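PDB 6C46: dTDP-4-dehydrorhamnose 3,5-epimerase from Elizabethkingia anophelis NUHP1, which catalyses the epimerisation at C3' and C5' of dTDP-4-dehydro-6-deoxy-alpha-D-glucose to dTDP-4-dehydro-beta-L-rhamnose in dTDP-L-rhamnose biosynthesis. Local coordinates for the interface of chains A and B. Coordinates in Å, arbitrary orientation; residue numbers count along the deposited sequence, not the author numbering. Chains: chain A/B, dTDP-4-dehydrorhamnose 3,5-epimerase.

Contact 1: the interface of chains A and B. Residues chain A 52-56, 145; chain B 38-41.
A:Phe145 on B:Lys41 and A:Val54 on B:Glu40 bury much of this corner of the RmlC-type cupin homodimer, where strand 55-62 of chain A pairs antiparallel with strand 33-39 of chain B, which runs straight into helix 40-47. The carboxylate of B:Glu40 meets the imidazole of A:His52 tip to tip: NE2 of A:His52 donates to OE1 of B:Glu40 at 2.6 Å, and the acceptor uses its syn lone pair. The two flat groups are nearly coplanar, 21° apart, and the oxygen lies close to the ring plane. CG of B:Glu40 is anti to its backbone N (chi1 169°) and the chain beyond is extended, which carries the carboxylate out to the ring. A water also ties OE1 of B:Glu40 (3.0 Å) to the backbone O of A:Phe53 (2.8 Å). B:Glu40 is also a calcium ligand, and the bond from A:His52 may help to hold its carboxylate in one orientation. At the start of its helix, the N-H of B:Glu40 donates to O of A:Val54 at 2.8 Å, giving the first helical amide an acceptor from the other subunit. The side chain of A:Val54 packs between its own chain's two rings: its CG1 sits over the rim of one face of the A:His52 ring, and its CG2 lies 3.5 Å above the A:Phe145 ring plane, shifted toward the rim. The A:Phe145 ring presents its far end to chain B, CZ touching CB of B:Lys41 at 3.7 Å, while CE1 packs against the amide OD1 of B:Asn39. That amide is turned 18° from the ring plane. Further along, N of the poorly ordered A:Asp56 donates to B:Tyr38 O at 2.9 Å, continuing the inter-subunit sheet.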
ATOM      1  N   HIS A  52       0.481  11.826  -6.779  1.00 14.60           N
ATOM      2  CA  HIS A  52      -0.038  10.710  -7.575  1.00 16.63           C
ATOM      3  C   HIS A  52       1.004   9.601  -7.649  1.00 16.44           C
ATOM      4  O   HIS A  52       1.986   9.704  -8.398  1.00 18.50           O
ATOM      5  CB  HIS A  52      -0.380  11.206  -8.972  1.00 14.66           C
ATOM      6  CG  HIS A  52      -0.929  10.146  -9.880  1.00 15.03           C
ATOM      7  ND1 HIS A  52      -1.211  10.386 -11.207  1.00 18.42           N
ATOM      8  CD2 HIS A  52      -1.287   8.861  -9.642  1.00 13.55           C
ATOM      9  CE1 HIS A  52      -1.690   9.282 -11.762  1.00 24.24           C
ATOM     10  NE2 HIS A  52      -1.748   8.340 -10.834  1.00 17.80           N
ATOM     11  N   PHE A  53       0.791   8.517  -6.890  1.00 11.56           N
ATOM     12  CA  PHE A  53       1.658   7.345  -6.989  1.00 13.21           C
ATOM     13  C   PHE A  53       1.097   6.338  -7.989  1.00 15.23           C
ATOM     14  O   PHE A  53      -0.119   6.134  -8.052  1.00 17.96           O
ATOM     15  CB  PHE A  53       1.845   6.719  -5.607  1.00 14.73           C
ATOM     16  CG  PHE A  53       2.626   7.636  -4.686  1.00 17.15           C
ATOM     17  CD1 PHE A  53       4.010   7.643  -4.703  1.00 16.83           C
ATOM     18  CD2 PHE A  53       1.961   8.568  -3.906  1.00 10.63           C
ATOM     19  CE1 PHE A  53       4.736   8.535  -3.898  1.00 18.61           C
ATOM     20  CE2 PHE A  53       2.670   9.469  -3.092  1.00 18.71           C
ATOM     21  CZ  PHE A  53       4.064   9.442  -3.088  1.00 17.88           C
ATOM     22  N   VAL A  54       1.992   5.733  -8.780  1.00 12.92           N
ATOM     23  CA  VAL A  54       1.612   4.915  -9.929  1.00 14.91           C
ATOM     24  C   VAL A  54       2.100   3.477  -9.824  1.00 16.64           C
ATOM     25  O   VAL A  54       1.745   2.646 -10.681  1.00 17.48           O
ATOM     26  CB  VAL A  54       2.137   5.521 -11.253  1.00 15.64           C
ATOM     27  CG1 VAL A  54       1.555   6.911 -11.495  1.00 17.41           C
ATOM     28  CG2 VAL A  54       3.663   5.554 -11.250  1.00 18.13           C
ATOM     29  N   GLN A  55       2.936   3.159  -8.846  1.00 13.69           N
ATOM     30  CA  GLN A  55       3.519   1.839  -8.751  1.00 14.68           C
ATOM     31  C   GLN A  55       3.749   1.546  -7.276  1.00 19.61           C
ATOM     32  O   GLN A  55       4.147   2.436  -6.520  1.00 22.30           O
ATOM     33  CB  GLN A  55       4.844   1.771  -9.501  1.00 21.18           C
ATOM     34  CG  GLN A  55       5.538   0.464  -9.317  1.00 31.12           C
ATOM     35  CD  GLN A  55       6.974   0.511  -9.752  1.00 42.39           C
ATOM     36  OE1 GLN A  55       7.798   1.179  -9.126  1.00 35.93           O
ATOM     37  NE2 GLN A  55       7.291  -0.203 -10.822  1.00 45.14           N
ATOM     38  N   ASP A  56       3.481   0.315  -6.869  1.00 16.24           N
ATOM     39  CA  ASP A  56       3.732  -0.146  -5.505  1.00 14.85           C
ATOM     40  C   ASP A  56       4.614  -1.379  -5.569  1.00 20.27           C
ATOM     41  O   ASP A  56       4.318  -2.303  -6.333  1.00 18.90           O
ATOM     42  CB  ASP A  56       2.427  -0.502  -4.776  1.00 31.11           C
ATOM     43  CG  ASP A  56       1.430   0.641  -4.764  1.00 47.94           C
ATOM     44  OD1 ASP A  56       1.815   1.775  -5.120  1.00 54.92           O
ATOM     45  OD2 ASP A  56       0.257   0.407  -4.406  1.00 52.92           O
ATOM     46  N   PHE A 145       7.511   5.618 -13.181  1.00 15.98           N
ATOM     47  CA  PHE A 145       7.663   4.219 -13.558  1.00 17.03           C
ATOM     48  C   PHE A 145       9.136   3.816 -13.630  1.00 19.55           C
ATOM     49  O   PHE A 145      10.038   4.646 -13.807  1.00 16.96           O
ATOM     50  CB  PHE A 145       6.958   3.973 -14.897  1.00 20.12           C
ATOM     51  CG  PHE A 145       5.468   4.223 -14.838  1.00 18.87           C
ATOM     52  CD1 PHE A 145       4.633   3.328 -14.176  1.00 20.86           C
ATOM     53  CD2 PHE A 145       4.913   5.355 -15.417  1.00 23.35           C
ATOM     54  CE1 PHE A 145       3.253   3.553 -14.090  1.00 18.30           C
ATOM     55  CE2 PHE A 145       3.541   5.604 -15.341  1.00 20.63           C
ATOM     56  CZ  PHE A 145       2.708   4.687 -14.679  1.00 19.31           C
TER
ATOM     57  N   TYR B  38       1.658  -3.405  -7.629  1.00 15.74           N
ATOM     58  CA  TYR B  38       0.656  -2.728  -8.440  1.00 15.46           C
ATOM     59  C   TYR B  38       1.360  -1.785  -9.401  1.00 14.97           C
ATOM     60  O   TYR B  38       2.394  -1.202  -9.071  1.00 16.41           O
ATOM     61  CB  TYR B  38      -0.332  -1.927  -7.575  1.00 14.77           C
ATOM     62  CG  TYR B  38      -1.346  -1.171  -8.401  1.00 15.03           C
ATOM     63  CD1 TYR B  38      -2.368  -1.848  -9.064  1.00 10.80           C
ATOM     64  CD2 TYR B  38      -1.266   0.207  -8.542  1.00 18.44           C
ATOM     65  CE1 TYR B  38      -3.302  -1.162  -9.860  1.00 14.66           C
ATOM     66  CE2 TYR B  38      -2.191   0.913  -9.331  1.00 14.86           C
ATOM     67  CZ  TYR B  38      -3.212   0.224  -9.972  1.00 14.21           C
ATOM     68  OH  TYR B  38      -4.103   0.925 -10.769  1.00 15.38           O
ATOM     69  N   ASN B  39       0.778  -1.624 -10.588  1.00 18.85           N
ATOM     70  CA  ASN B  39       1.322  -0.721 -11.601  1.00 13.19           C
ATOM     71  C   ASN B  39       0.132  -0.116 -12.331  1.00 21.20           C
ATOM     72  O   ASN B  39      -0.612  -0.842 -12.996  1.00 13.75           O
ATOM     73  CB  ASN B  39       2.259  -1.482 -12.561  1.00 15.68           C
ATOM     74  CG  ASN B  39       2.835  -0.587 -13.672  1.00 22.07           C
ATOM     75  OD1 ASN B  39       2.089   0.116 -14.351  1.00 19.13           O
ATOM     76  ND2 ASN B  39       4.170  -0.629 -13.870  1.00 19.85           N
ATOM     77  N   GLU B  40      -0.055   1.199 -12.202  1.00 15.44           N
ATOM     78  CA  GLU B  40      -1.247   1.845 -12.756  1.00 17.44           C
ATOM     79  C   GLU B  40      -1.312   1.714 -14.276  1.00 13.88           C
ATOM     80  O   GLU B  40      -2.390   1.534 -14.848  1.00 14.23           O
ATOM     81  CB  GLU B  40      -1.251   3.321 -12.361  1.00 17.44           C
ATOM     82  CG  GLU B  40      -2.291   4.161 -13.094  1.00 17.27           C
ATOM     83  CD  GLU B  40      -2.326   5.608 -12.577  1.00 23.22           C
ATOM     84  OE1 GLU B  40      -2.187   5.854 -11.358  1.00 19.56           O
ATOM     85  OE2 GLU B  40      -2.377   6.514 -13.414  1.00 24.60           O
ATOM     86  N   LYS B  41      -0.183   1.890 -14.948  1.00 14.62           N
ATOM     87  CA  LYS B  41      -0.185   1.820 -16.404  1.00 18.09           C
ATOM     88  C   LYS B  41      -0.581   0.427 -16.877  1.00 20.16           C
ATOM     89  O   LYS B  41      -1.441   0.276 -17.754  1.00 17.51           O
ATOM     90  CB  LYS B  41       1.193   2.226 -16.926  1.00 19.15           C
ATOM     91  CG  LYS B  41       1.378   2.162 -18.419  1.00 26.74           C
ATOM     92  CD  LYS B  41       2.804   2.578 -18.752  1.00 38.26           C
ATOM     93  CE  LYS B  41       2.826   3.779 -19.674  1.00 52.47           C
ATOM     94  NZ  LYS B  41       2.502   3.423 -21.094  1.00 50.64           N
TER
HETATM   95  O   HOH W   1      -2.456   4.688  -8.632  1.00 18.03           O

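Contact 2: the interface of chains A and B. Residues chain A 33, 35-37, 85; chain B 56-58, 85.
B:Ile58 packs on the phenol ring of A:Tyr35 at the strand-to-strand seam of this cupin-fold homodimer, where strand 32-39 of chain A runs antiparallel to strand 55-62 of chain B. This is the tight part. The two side chains lie side by side and point the same way; CB of B:Ile58 sits over one face of the ring, 3.9 Å from its centroid and shifted toward the rim, a CH-pi contact. The branch methyl CG2 of B:Ile58 reaches CE2 of A:Tyr35 at 3.6 Å. A:Tyr35 holds CG in the crowded position between its backbone N and carbonyl carbon (chi1 63°), laying the ring alongside the isoleucine, and CE1 of A:Tyr33 from the same chain abuts the ring edge in its plane. The backbones of the same two residues exchange two hydrogen bonds, N of A:Tyr35 to O of B:Ile58 and N of B:Ile58 to O of A:Tyr35, both 2.9 Å. CG1 of B:Ile58 reaches both CZ of A:Tyr35 and, farther along, CD of A:Lys37, each 3.9 Å away; the extended lysine chain, CG anti to the backbone N (chi1 -179°), runs its methylenes past CG1. The pairing slackens at B:Asp56, a poorly ordered residue: N of A:Lys37 donates to its backbone O at 2.8 Å, but the bond is bent to 127° at the hydrogen. As modelled, NZ of A:Lys37 stands 6.7 Å from OD2 of B:Asp56, a carboxylate whose position is uncertain, and any attraction would be long-range. Looser still are the two copies of Leu85, which approach across the two-fold, CD2 of A:Leu85 standing 4.4 Å from CD1 of B:Leu85.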
ATOM      1  N   TYR A  33      -8.068  -1.422  15.328  1.00 27.24           N
ATOM      2  CA  TYR A  33      -7.787  -0.022  15.020  1.00 21.95           C
ATOM      3  C   TYR A  33      -8.028   0.223  13.535  1.00 25.64           C
ATOM      4  O   TYR A  33      -8.162  -0.708  12.738  1.00 22.01           O
ATOM      5  CB  TYR A  33      -6.352   0.383  15.407  1.00 23.11           C
ATOM      6  CG  TYR A  33      -5.214  -0.291  14.639  1.00 24.64           C
ATOM      7  CD1 TYR A  33      -5.005  -0.031  13.288  1.00 29.38           C
ATOM      8  CD2 TYR A  33      -4.297  -1.115  15.288  1.00 28.20           C
ATOM      9  CE1 TYR A  33      -3.968  -0.628  12.585  1.00 29.82           C
ATOM     10  CE2 TYR A  33      -3.229  -1.706  14.585  1.00 26.09           C
ATOM     11  CZ  TYR A  33      -3.075  -1.454  13.241  1.00 31.50           C
ATOM     12  OH  TYR A  33      -2.051  -2.037  12.517  1.00 34.53           O
ATOM     13  N   TYR A  35      -6.891   3.435  10.393  1.00 17.41           N
ATOM     14  CA  TYR A  35      -6.340   4.742  10.067  1.00 18.94           C
ATOM     15  C   TYR A  35      -6.284   4.916   8.561  1.00 25.14           C
ATOM     16  O   TYR A  35      -6.253   3.941   7.798  1.00 21.72           O
ATOM     17  CB  TYR A  35      -4.946   4.985  10.674  1.00 16.33           C
ATOM     18  CG  TYR A  35      -3.804   4.085  10.227  1.00 19.22           C
ATOM     19  CD1 TYR A  35      -2.854   4.551   9.325  1.00 14.31           C
ATOM     20  CD2 TYR A  35      -3.619   2.806  10.781  1.00 19.54           C
ATOM     21  CE1 TYR A  35      -1.760   3.757   8.945  1.00 21.79           C
ATOM     22  CE2 TYR A  35      -2.520   2.002  10.406  1.00 14.93           C
ATOM     23  CZ  TYR A  35      -1.615   2.484   9.481  1.00 17.28           C
ATOM     24  OH  TYR A  35      -0.535   1.714   9.110  1.00 19.63           O
ATOM     25  N   GLU A  36      -6.324   6.184   8.157  1.00 18.94           N
ATOM     26  CA  GLU A  36      -6.093   6.585   6.778  1.00 17.88           C
ATOM     27  C   GLU A  36      -4.588   6.688   6.588  1.00 17.11           C
ATOM     28  O   GLU A  36      -3.945   7.586   7.129  1.00 16.58           O
ATOM     29  CB  GLU A  36      -6.786   7.914   6.472  1.00 20.21           C
ATOM     30  CG  GLU A  36      -6.616   8.371   5.007  1.00 20.23           C
ATOM     31  CD  GLU A  36      -7.242   9.734   4.741  1.00 27.74           C
ATOM     32  OE1 GLU A  36      -6.781  10.740   5.325  1.00 23.10           O
ATOM     33  OE2 GLU A  36      -8.202   9.785   3.947  1.00 24.27           O
ATOM     34  N   LYS A  37      -4.013   5.750   5.848  1.00 13.77           N
ATOM     35  CA  LYS A  37      -2.570   5.748   5.687  1.00 11.61           C
ATOM     36  C   LYS A  37      -2.112   6.876   4.778  1.00 17.26           C
ATOM     37  O   LYS A  37      -1.110   7.530   5.060  1.00 16.15           O
ATOM     38  CB  LYS A  37      -2.129   4.403   5.111  1.00 17.01           C
ATOM     39  CG  LYS A  37      -0.635   4.278   4.933  1.00 14.22           C
ATOM     40  CD  LYS A  37      -0.272   2.772   4.738  1.00 23.57           C
ATOM     41  CE  LYS A  37       1.213   2.607   4.378  1.00 28.85           C
ATOM     42  NZ  LYS A  37       1.657   1.167   4.393  1.00 29.61           N
ATOM     43  N   LEU A  85       6.142  -2.894   6.581  1.00 18.10           N
ATOM     44  CA  LEU A  85       4.933  -3.635   6.914  1.00 17.98           C
ATOM     45  C   LEU A  85       5.160  -4.746   7.927  1.00 18.44           C
ATOM     46  O   LEU A  85       4.188  -5.243   8.512  1.00 18.51           O
ATOM     47  CB  LEU A  85       4.328  -4.265   5.649  1.00 17.71           C
ATOM     48  CG  LEU A  85       4.096  -3.272   4.507  1.00 21.98           C
ATOM     49  CD1 LEU A  85       3.423  -3.978   3.318  1.00 21.92           C
ATOM     50  CD2 LEU A  85       3.268  -2.103   4.987  1.00 19.38           C
TER
ATOM     51  N   ASP B  56      -5.377   5.407   0.701  1.00 15.58           N
ATOM     52  CA  ASP B  56      -5.023   4.093   1.214  1.00 17.59           C
ATOM     53  C   ASP B  56      -5.442   4.049   2.671  1.00 18.25           C
ATOM     54  O   ASP B  56      -5.140   4.977   3.432  1.00 19.59           O
ATOM     55  CB  ASP B  56      -3.516   3.797   1.114  1.00 21.47           C
ATOM     56  CG  ASP B  56      -2.983   3.861  -0.306  1.00 50.46           C
ATOM     57  OD1 ASP B  56      -3.753   3.625  -1.261  1.00 62.00           O
ATOM     58  OD2 ASP B  56      -1.777   4.143  -0.465  1.00 63.49           O
ATOM     59  N   ASN B  57      -6.103   2.959   3.058  1.00 16.53           N
ATOM     60  CA  ASN B  57      -6.655   2.791   4.393  1.00 18.35           C
ATOM     61  C   ASN B  57      -6.187   1.465   4.959  1.00 19.34           C
ATOM     62  O   ASN B  57      -6.021   0.489   4.220  1.00 21.98           O
ATOM     63  CB  ASN B  57      -8.184   2.805   4.354  1.00 22.01           C
ATOM     64  CG  ASN B  57      -8.714   4.016   3.625  1.00 25.74           C
ATOM     65  OD1 ASN B  57      -8.776   5.099   4.190  1.00 24.85           O
ATOM     66  ND2 ASN B  57      -9.070   3.843   2.356  1.00 30.40           N
ATOM     67  N   ILE B  58      -6.003   1.438   6.272  1.00 15.35           N
ATOM     68  CA  ILE B  58      -5.542   0.257   6.994  1.00 15.62           C
ATOM     69  C   ILE B  58      -6.490   0.013   8.158  1.00 21.40           C
ATOM     70  O   ILE B  58      -6.890   0.957   8.851  1.00 19.53           O
ATOM     71  CB  ILE B  58      -4.103   0.452   7.515  1.00 21.81           C
ATOM     72  CG1 ILE B  58      -3.130   0.709   6.352  1.00 18.95           C
ATOM     73  CG2 ILE B  58      -3.671  -0.728   8.387  1.00 18.34           C
ATOM     74  CD1 ILE B  58      -2.870  -0.499   5.459  1.00 21.77           C
ATOM     75  N   LEU B  85      -2.499  -7.765   4.768  1.00 20.01           N
ATOM     76  CA  LEU B  85      -1.071  -7.633   5.056  1.00 18.56           C
ATOM     77  C   LEU B  85      -0.598  -8.507   6.194  1.00 22.24           C
ATOM     78  O   LEU B  85       0.617  -8.665   6.375  1.00 20.22           O
ATOM     79  CB  LEU B  85      -0.737  -6.188   5.426  1.00 14.55           C
ATOM     80  CG  LEU B  85      -1.231  -5.170   4.401  1.00 16.15           C
ATOM     81  CD1 LEU B  85      -0.760  -3.774   4.857  1.00 19.58           C
ATOM     82  CD2 LEU B  85      -0.742  -5.539   2.990  1.00 18.13           C
TER

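Contact 1 and contact 2, their C-alpha centres about 18 Å apart, draw on the same two strands with the chains exchanged: the start of strand 55-62 of chain A meets the end of strand 33-39 of chain B in contact 1, and the same region of chain B meets A:Tyr35 to A:Lys37 in contact 2. Asp56 takes part in both, once from each chain. The two-fold repeats each contact, so the pairings continue one another along each inter-subunit sheet. The centre of contact 1 is about 8 Å from A:Tyr140, the predicted proton donor, and that of contact 2 about 14 Å; dimerisation may therefore influence the active-site surroundings.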